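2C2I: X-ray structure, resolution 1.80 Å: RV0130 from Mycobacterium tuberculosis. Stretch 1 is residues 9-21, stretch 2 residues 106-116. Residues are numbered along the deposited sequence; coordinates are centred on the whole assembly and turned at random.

Stretch 1, residues 9-21: DLAAAAGEKVGQS
Stretch 2 106-116: VRATSSLVGVE

The two stretches form an antiparallel beta ladder with a bulge, extended at one end by a helical segment whose Leu 10 and Ala 11 pack on the same strand. Stretch 2 is strand throughout, from Val 106 to Glu 116. Stretch 1 enters already in helix, which runs on from earlier residues, makes a type II turn from Ala 13 to Glu 16, and then continues as a strand that includes Lys 17 to Gln 20. The two strands run at 167° to each other, and their axes approach to 4.3 Å.

The turn is closed by Glu 16 N to Ala 13 O at 3.0 Å. Gly 15 has phi/psi 82/13, where a CB would jam against the preceding carbonyl oxygen. Gly 15 N donates to Leu 112 O at 2.8 Å, and Leu 112 N returns a bond to Glu 16 O at 2.8 Å.

Lys 17 pairs with Ser 111 as a non-hydrogen-bonded pair, CA to CA 4.0 Å. The register then shifts by one residue. Val 18, at phi/psi -112/-4, and Gly 19, at 142/-164, make the bulge; at the Gly 19 angles, too, a CB would jam against the preceding carbonyl oxygen. Val 18 N donates to Ser 110 O at 2.9 Å, and Gly 19 N reaches the same Ser 110 O in a weak bond of 3.4 Å. Ser 110 N donates to Gly 19 O at 3.1 Å. Gln 20 then pairs with Thr 109, CA to CA 4.3 Å. Ser 21 N donates to Ala 108 O at 2.8 Å. Ser 21 is a p rotamer, chi1 76°, and its OG accepts Ala 108 N at 3.0 Å, so a side chain takes up this backbone donor.

Lys 17, Gln 20, Thr 109 and Ser 111 share one face of the sheet. Lys 17 is extended, all t, and its CE lies 4.0 Å from Thr 109 CG2. Gln 20 has chi1 and chi2 t and chi3 72°. Its NE2 donates to Thr 109 OG1 at 3.3 Å; Thr 109 is m. Gln 20 OE1 lies over one face of the Arg 107 guanidinium, 3.6 Å from Arg 107 NH1.

Leu 112 points toward stretch 1 and has the largest covered area. Its rotamer is t, p. Leu 112 CD2 meets Leu 10 CD1 at 3.9 Å and Ala 13 CB at 4.2 Å, while Leu 112 CB lies 4.1 Å from Val 18 CG1. These are van der Waals contacts between side chains with no polar groups. Leu 10 is also t, p. Val 115, chi1 t, points toward stretch 1: its CG2 is 4.0 Å from Leu 10 CG, and its CG1 is 4.0 Å from Ala 11 CB. These apolar contacts help bury 800 Å² in all.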

# COMPACT_ATOMS: atom_id res chain seq x y z
N ASP A 9 -21.87 0.44 17.38
CA ASP A 9 -21.68 -0.96 17.76
C ASP A 9 -20.23 -1.33 17.51
O ASP A 9 -19.66 -2.13 18.24
CB ASP A 9 -22.62 -1.87 17.00
CG ASP A 9 -24.07 -1.74 17.47
OD1 ASP A 9 -24.33 -0.92 18.40
OD2 ASP A 9 -24.94 -2.45 16.93
N LEU A 10 -19.66 -0.74 16.47
CA LEU A 10 -18.24 -0.89 16.18
C LEU A 10 -17.39 -0.35 17.36
O LEU A 10 -16.49 -1.04 17.88
CB LEU A 10 -17.90 -0.17 14.87
CG LEU A 10 -16.48 -0.36 14.32
CD1 LEU A 10 -16.26 -1.79 13.87
CD2 LEU A 10 -16.19 0.66 13.21
N ALA A 11 -17.69 0.87 17.80
CA ALA A 11 -17.01 1.49 18.94
C ALA A 11 -17.05 0.61 20.19
O ALA A 11 -16.05 0.48 20.90
CB ALA A 11 -17.60 2.85 19.23
N ALA A 12 -18.19 -0.04 20.44
CA ALA A 12 -18.34 -0.91 21.62
C ALA A 12 -17.47 -2.17 21.56
O ALA A 12 -17.25 -2.82 22.59
CB ALA A 12 -19.79 -1.29 21.81
N ALA A 13 -17.00 -2.50 20.36
CA ALA A 13 -16.20 -3.71 20.12
C ALA A 13 -14.70 -3.43 20.09
O ALA A 13 -13.89 -4.34 19.80
CB ALA A 13 -16.64 -4.40 18.83
N ALA A 14 -14.31 -2.19 20.40
CA ALA A 14 -12.89 -1.86 20.50
C ALA A 14 -12.21 -2.84 21.44
O ALA A 14 -12.77 -3.20 22.49
CB ALA A 14 -12.68 -0.40 20.97
N GLY A 15 -11.02 -3.29 21.07
CA GLY A 15 -10.33 -4.25 21.91
C GLY A 15 -10.80 -5.69 21.71
O GLY A 15 -10.47 -6.55 22.54
N GLU A 16 -11.56 -5.95 20.65
CA GLU A 16 -11.95 -7.33 20.27
C GLU A 16 -11.33 -7.77 18.95
O GLU A 16 -11.00 -6.94 18.10
CB GLU A 16 -13.48 -7.46 20.14
CG GLU A 16 -14.24 -7.22 21.44
CD GLU A 16 -15.75 -7.34 21.29
OE1 GLU A 16 -16.25 -7.58 20.16
OE2 GLU A 16 -16.44 -7.20 22.32
N LYS A 17 -11.17 -9.09 18.79
CA LYS A 17 -10.88 -9.70 17.49
C LYS A 17 -12.10 -9.49 16.58
O LYS A 17 -13.25 -9.59 17.03
CB LYS A 17 -10.54 -11.19 17.65
CG LYS A 17 -10.19 -11.93 16.37
CD LYS A 17 -9.97 -13.43 16.62
CE LYS A 17 -9.95 -14.21 15.30
NZ LYS A 17 -9.40 -15.61 15.43
N VAL A 18 -11.87 -9.17 15.31
CA VAL A 18 -12.98 -9.01 14.37
C VAL A 18 -13.04 -10.09 13.28
O VAL A 18 -13.96 -10.10 12.47
CB VAL A 18 -13.04 -7.58 13.75
CG1 VAL A 18 -13.43 -6.58 14.80
CG2 VAL A 18 -11.70 -7.22 13.12
N GLY A 19 -12.05 -10.99 13.27
CA GLY A 19 -12.20 -12.21 12.50
C GLY A 19 -10.96 -12.72 11.79
O GLY A 19 -9.81 -12.37 12.13
N GLN A 20 -11.23 -13.62 10.85
CA GLN A 20 -10.21 -14.26 10.04
C GLN A 20 -10.79 -14.48 8.65
O GLN A 20 -11.93 -14.93 8.50
CB GLN A 20 -9.76 -15.58 10.68
CG GLN A 20 -8.69 -16.30 9.89
CD GLN A 20 -8.12 -17.49 10.63
OE1 GLN A 20 -8.78 -18.50 10.79
NE2 GLN A 20 -6.88 -17.36 11.08
N SER A 21 -10.01 -14.16 7.63
CA SER A 21 -10.48 -14.31 6.27
C SER A 21 -10.40 -15.77 5.82
O SER A 21 -9.85 -16.63 6.54
CB SER A 21 -9.63 -13.46 5.32
OG SER A 21 -8.37 -14.07 5.11
N VAL A 106 -2.70 -16.89 1.01
CA VAL A 106 -2.58 -15.98 2.14
C VAL A 106 -3.93 -15.88 2.89
O VAL A 106 -5.00 -16.07 2.33
CB VAL A 106 -2.12 -14.56 1.68
CG1 VAL A 106 -0.73 -14.62 1.04
CG2 VAL A 106 -3.15 -13.95 0.72
N ARG A 107 -3.87 -15.55 4.17
CA ARG A 107 -5.06 -15.41 5.00
C ARG A 107 -4.76 -14.39 6.09
O ARG A 107 -3.64 -14.33 6.60
CB ARG A 107 -5.43 -16.77 5.61
CG ARG A 107 -6.53 -16.75 6.62
CD ARG A 107 -6.96 -18.18 6.94
NE ARG A 107 -6.03 -18.84 7.85
CZ ARG A 107 -6.29 -20.02 8.43
NH1 ARG A 107 -7.44 -20.63 8.18
NH2 ARG A 107 -5.42 -20.56 9.26
N ALA A 108 -5.77 -13.61 6.47
CA ALA A 108 -5.56 -12.55 7.43
C ALA A 108 -6.39 -12.76 8.70
O ALA A 108 -7.48 -13.34 8.62
CB ALA A 108 -5.87 -11.16 6.79
N THR A 109 -5.87 -12.28 9.84
CA THR A 109 -6.60 -12.16 11.10
C THR A 109 -6.54 -10.70 11.50
O THR A 109 -5.47 -10.12 11.47
CB THR A 109 -5.87 -12.96 12.19
OG1 THR A 109 -5.77 -14.33 11.76
CG2 THR A 109 -6.66 -12.88 13.50
N SER A 110 -7.67 -10.09 11.88
CA SER A 110 -7.66 -8.69 12.32
C SER A 110 -8.32 -8.48 13.69
O SER A 110 -9.24 -9.22 14.07
CB SER A 110 -8.36 -7.79 11.29
OG SER A 110 -7.69 -7.79 10.04
N SER A 111 -7.87 -7.45 14.40
CA SER A 111 -8.47 -7.04 15.68
C SER A 111 -8.72 -5.56 15.66
O SER A 111 -7.99 -4.81 14.99
CB SER A 111 -7.50 -7.33 16.83
OG SER A 111 -7.12 -8.70 16.79
N LEU A 112 -9.75 -5.12 16.38
CA LEU A 112 -10.03 -3.69 16.46
C LEU A 112 -9.24 -3.03 17.59
O LEU A 112 -9.44 -3.33 18.78
CB LEU A 112 -11.55 -3.49 16.64
CG LEU A 112 -12.16 -2.11 16.60
CD1 LEU A 112 -11.78 -1.43 15.27
CD2 LEU A 112 -13.68 -2.31 16.71
N VAL A 113 -8.32 -2.13 17.22
CA VAL A 113 -7.50 -1.43 18.20
C VAL A 113 -8.30 -0.33 18.89
O VAL A 113 -8.29 -0.21 20.13
CB VAL A 113 -6.21 -0.87 17.57
CG1 VAL A 113 -5.40 -0.08 18.59
CG2 VAL A 113 -5.37 -2.03 17.04
N GLY A 114 -9.04 0.44 18.11
CA GLY A 114 -9.75 1.58 18.66
C GLY A 114 -10.65 2.21 17.64
O GLY A 114 -10.47 2.01 16.44
N VAL A 115 -11.63 2.97 18.12
CA VAL A 115 -12.56 3.64 17.24
C VAL A 115 -12.70 5.05 17.73
O VAL A 115 -12.95 5.26 18.91
CB VAL A 115 -13.95 2.97 17.27
CG1 VAL A 115 -14.93 3.77 16.43
CG2 VAL A 115 -13.87 1.50 16.76
N GLU A 116 -12.50 6.00 16.83
CA GLU A 116 -12.62 7.41 17.16
C GLU A 116 -13.79 8.00 16.38
O GLU A 116 -13.85 7.91 15.15
CB GLU A 116 -11.33 8.14 16.79
CG GLU A 116 -11.36 9.63 17.15
CD GLU A 116 -10.04 10.34 16.84
OE1 GLU A 116 -9.08 9.70 16.34
OE2 GLU A 116 -9.97 11.56 17.12